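PDB 5T0W: AncCDT-1, which binds arginine as a periplasmic-type amino acid-binding protein, an ancestral reconstruction representing a precursor of cyclohexadienyl dehydratase. Local coordinates for residues L25-D30 and V64-T69. Residues are numbered along the deposited sequence; the frame is centred on the assembly and turned at random.
Sequences LRVGTD and VEFVPT. With ARG (arginine), chain E.
The carbonyl oxygen of Val67 is gripped from opposite faces of its plane: Thr29 N reaches Val67 O at 3.2 Å, and the hydroxyl Thr69 OG1 donates to Val67 O over 2.9 Å. With OG1 beside its own backbone N (chi1 -56°), Thr69 can turn back onto the strand it follows; threonine suits the place, giving a hydroxyl donor on a side chain that also packs on Ile74 and Ala77. The strands 25-29 and 64-68 run parallel, and Val27 turns both its N and its O to the neighbouring strand, N to Glu65 O at 2.8 Å and O to Val67 N at 2.9 Å. Pro68 has no N-H, but its N faces away from 25-30 in this register, so the pairing continues with Thr69 N to Thr29 O. On one face the beta-branched Val27 lies alongside the Phe66 ring, CB to CD1 3.8 Å, while Val64 CG1 sits over one ring face, toward the rim. On the other, Arg26 and Glu65 extend side by side, but Arg26 NE and Glu65 OE1, 4.3 Å apart, stop short of a salt bridge. Just past the strand, Asp30 enters the arginine pocket through weak hydrogen bonds, ligand NH1 to Asp30 O and ligand NH2 to Asp30 OD1, the carboxylate suiting the cationic guanidinium. Strand 24-29 is central in a three-stranded parallel sheet, between 63-68 and 85-86; helix 48-60, packed on Leu25, Val64 and Phe66, completes a beta-alpha-beta crossover, as in periplasmic binding proteins.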
loop_
_atom_site.group_PDB
_atom_site.type_symbol
_atom_site.label_atom_id
_atom_site.label_comp_id
_atom_site.label_asym_id
_atom_site.label_seq_id
_atom_site.Cartn_x
_atom_site.Cartn_y
_atom_site.Cartn_z
ATOM N N LEU A 25 -13.636 10.057 11.925
ATOM C CA LEU A 25 -12.596 10.153 10.905
ATOM C C LEU A 25 -12.824 9.069 9.870
ATOM O O LEU A 25 -12.890 7.908 10.217
ATOM C CB LEU A 25 -11.200 9.977 11.506
ATOM C CG LEU A 25 -10.071 10.046 10.462
ATOM C CD1 LEU A 25 -9.928 11.447 9.856
ATOM C CD2 LEU A 25 -8.788 9.563 11.076
ATOM N N ARG A 26 -12.966 9.459 8.612
ATOM C CA ARG A 26 -13.261 8.513 7.551
ATOM C C ARG A 26 -11.983 8.195 6.812
ATOM O O ARG A 26 -11.412 9.063 6.146
ATOM C CB ARG A 26 -14.299 9.069 6.554
ATOM C CG ARG A 26 -15.725 9.187 7.075
ATOM C CD ARG A 26 -16.502 10.189 6.245
ATOM N NE ARG A 26 -17.909 10.259 6.638
ATOM C CZ ARG A 26 -18.781 11.184 6.208
ATOM N NH1 ARG A 26 -18.402 12.135 5.354
ATOM N NH2 ARG A 26 -20.040 11.167 6.639
ATOM N N VAL A 27 -11.560 6.938 6.909
ATOM C CA VAL A 27 -10.299 6.498 6.329
ATOM C C VAL A 27 -10.512 5.602 5.136
ATOM O O VAL A 27 -10.935 4.455 5.283
ATOM C CB VAL A 27 -9.451 5.735 7.368
ATOM C CG1 VAL A 27 -8.165 5.225 6.743
ATOM C CG2 VAL A 27 -9.161 6.631 8.563
ATOM N N GLY A 28 -10.168 6.113 3.966
ATOM C CA GLY A 28 -10.175 5.321 2.741
ATOM C C GLY A 28 -9.075 4.285 2.723
ATOM O O GLY A 28 -7.903 4.621 2.890
ATOM N N THR A 29 -9.453 3.015 2.579
ATOM C CA THR A 29 -8.473 1.919 2.572
ATOM C C THR A 29 -8.921 0.766 1.599
ATOM O O THR A 29 -10.113 0.610 1.389
ATOM C CB THR A 29 -8.064 1.562 4.040
ATOM O OG1 THR A 29 -6.861 0.788 4.056
ATOM C CG2 THR A 29 -9.156 0.818 4.783
ATOM N N ASP A 30 -7.982 0.050 0.945
ATOM C CA ASP A 30 -8.265 -1.088 0.063
ATOM C C ASP A 30 -7.809 -2.273 0.876
ATOM O O ASP A 30 -6.619 -2.639 0.912
ATOM C CB ASP A 30 -7.521 -1.038 -1.278
ATOM C CG ASP A 30 -7.480 -2.395 -1.973
ATOM O OD1 ASP A 30 -6.727 -3.287 -1.508
ATOM O OD2 ASP A 30 -8.217 -2.582 -2.970
ATOM N N VAL A 64 -13.302 6.232 14.452
ATOM C CA VAL A 64 -12.830 5.849 13.116
ATOM C C VAL A 64 -13.882 5.091 12.318
ATOM O O VAL A 64 -14.526 4.193 12.840
ATOM C CB VAL A 64 -11.698 4.819 13.198
ATOM C CG1 VAL A 64 -10.970 4.781 11.884
ATOM C CG2 VAL A 64 -10.764 5.123 14.342
ATOM N N GLU A 65 -14.006 5.413 11.055
ATOM C CA GLU A 65 -14.770 4.614 10.136
ATOM C C GLU A 65 -13.910 4.315 8.914
ATOM O O GLU A 65 -13.311 5.222 8.338
ATOM C CB GLU A 65 -16.020 5.375 9.727
ATOM C CG GLU A 65 -16.864 4.689 8.654
ATOM C CD GLU A 65 -18.027 5.570 8.201
ATOM O OE1 GLU A 65 -18.311 6.573 8.906
ATOM O OE2 GLU A 65 -18.636 5.256 7.147
ATOM N N PHE A 66 -13.840 3.057 8.514
ATOM C CA PHE A 66 -13.056 2.657 7.347
ATOM C C PHE A 66 -13.958 2.514 6.134
ATOM O O PHE A 66 -15.050 1.923 6.207
ATOM C CB PHE A 66 -12.281 1.359 7.627
ATOM C CG PHE A 66 -11.270 1.492 8.738
ATOM C CD1 PHE A 66 -10.045 2.168 8.515
ATOM C CD2 PHE A 66 -11.515 0.977 10.000
ATOM C CE1 PHE A 66 -9.129 2.331 9.534
ATOM C CE2 PHE A 66 -10.580 1.125 11.023
ATOM C CZ PHE A 66 -9.391 1.803 10.785
ATOM N N VAL A 67 -13.508 3.067 5.020
ATOM C CA VAL A 67 -14.292 3.095 3.797
ATOM C C VAL A 67 -13.606 2.210 2.775
ATOM O O VAL A 67 -12.614 2.607 2.156
ATOM C CB VAL A 67 -14.443 4.536 3.260
ATOM C CG1 VAL A 67 -15.210 4.540 1.945
ATOM C CG2 VAL A 67 -15.158 5.392 4.279
ATOM N N PRO A 68 -14.120 0.983 2.600
ATOM C CA PRO A 68 -13.428 0.064 1.699
ATOM C C PRO A 68 -13.497 0.676 0.312
ATOM O O PRO A 68 -14.525 1.192 -0.044
ATOM C CB PRO A 68 -14.242 -1.230 1.805
ATOM C CG PRO A 68 -15.562 -0.799 2.284
ATOM C CD PRO A 68 -15.309 0.359 3.200
ATOM N N THR A 69 -12.376 0.659 -0.413
ATOM C CA THR A 69 -12.286 1.305 -1.709
ATOM C C THR A 69 -11.380 0.514 -2.596
ATOM O O THR A 69 -10.373 -0.019 -2.138
ATOM C CB THR A 69 -11.713 2.702 -1.569
ATOM O OG1 THR A 69 -12.521 3.456 -0.647
ATOM C CG2 THR A 69 -11.683 3.403 -2.907
HETATM N N ARG E . 2.645 0.910 -2.536
HETATM C CA ARG E . 2.016 0.652 -3.838
HETATM C C ARG E . 1.389 1.916 -4.293
HETATM O O ARG E . 1.068 2.006 -5.478
HETATM C CB ARG E . 0.953 -0.400 -3.720
HETATM C CG ARG E . -0.189 0.067 -2.865
HETATM C CD ARG E . -1.377 -0.891 -2.939
HETATM N NE ARG E . -2.163 -0.789 -1.721
HETATM C CZ ARG E . -3.319 -1.406 -1.533
HETATM N NH1 ARG E . -3.967 -1.281 -0.368
HETATM N NH2 ARG E . -3.821 -2.159 -2.502
HETATM O OXT ARG E . 1.184 2.837 -3.477
#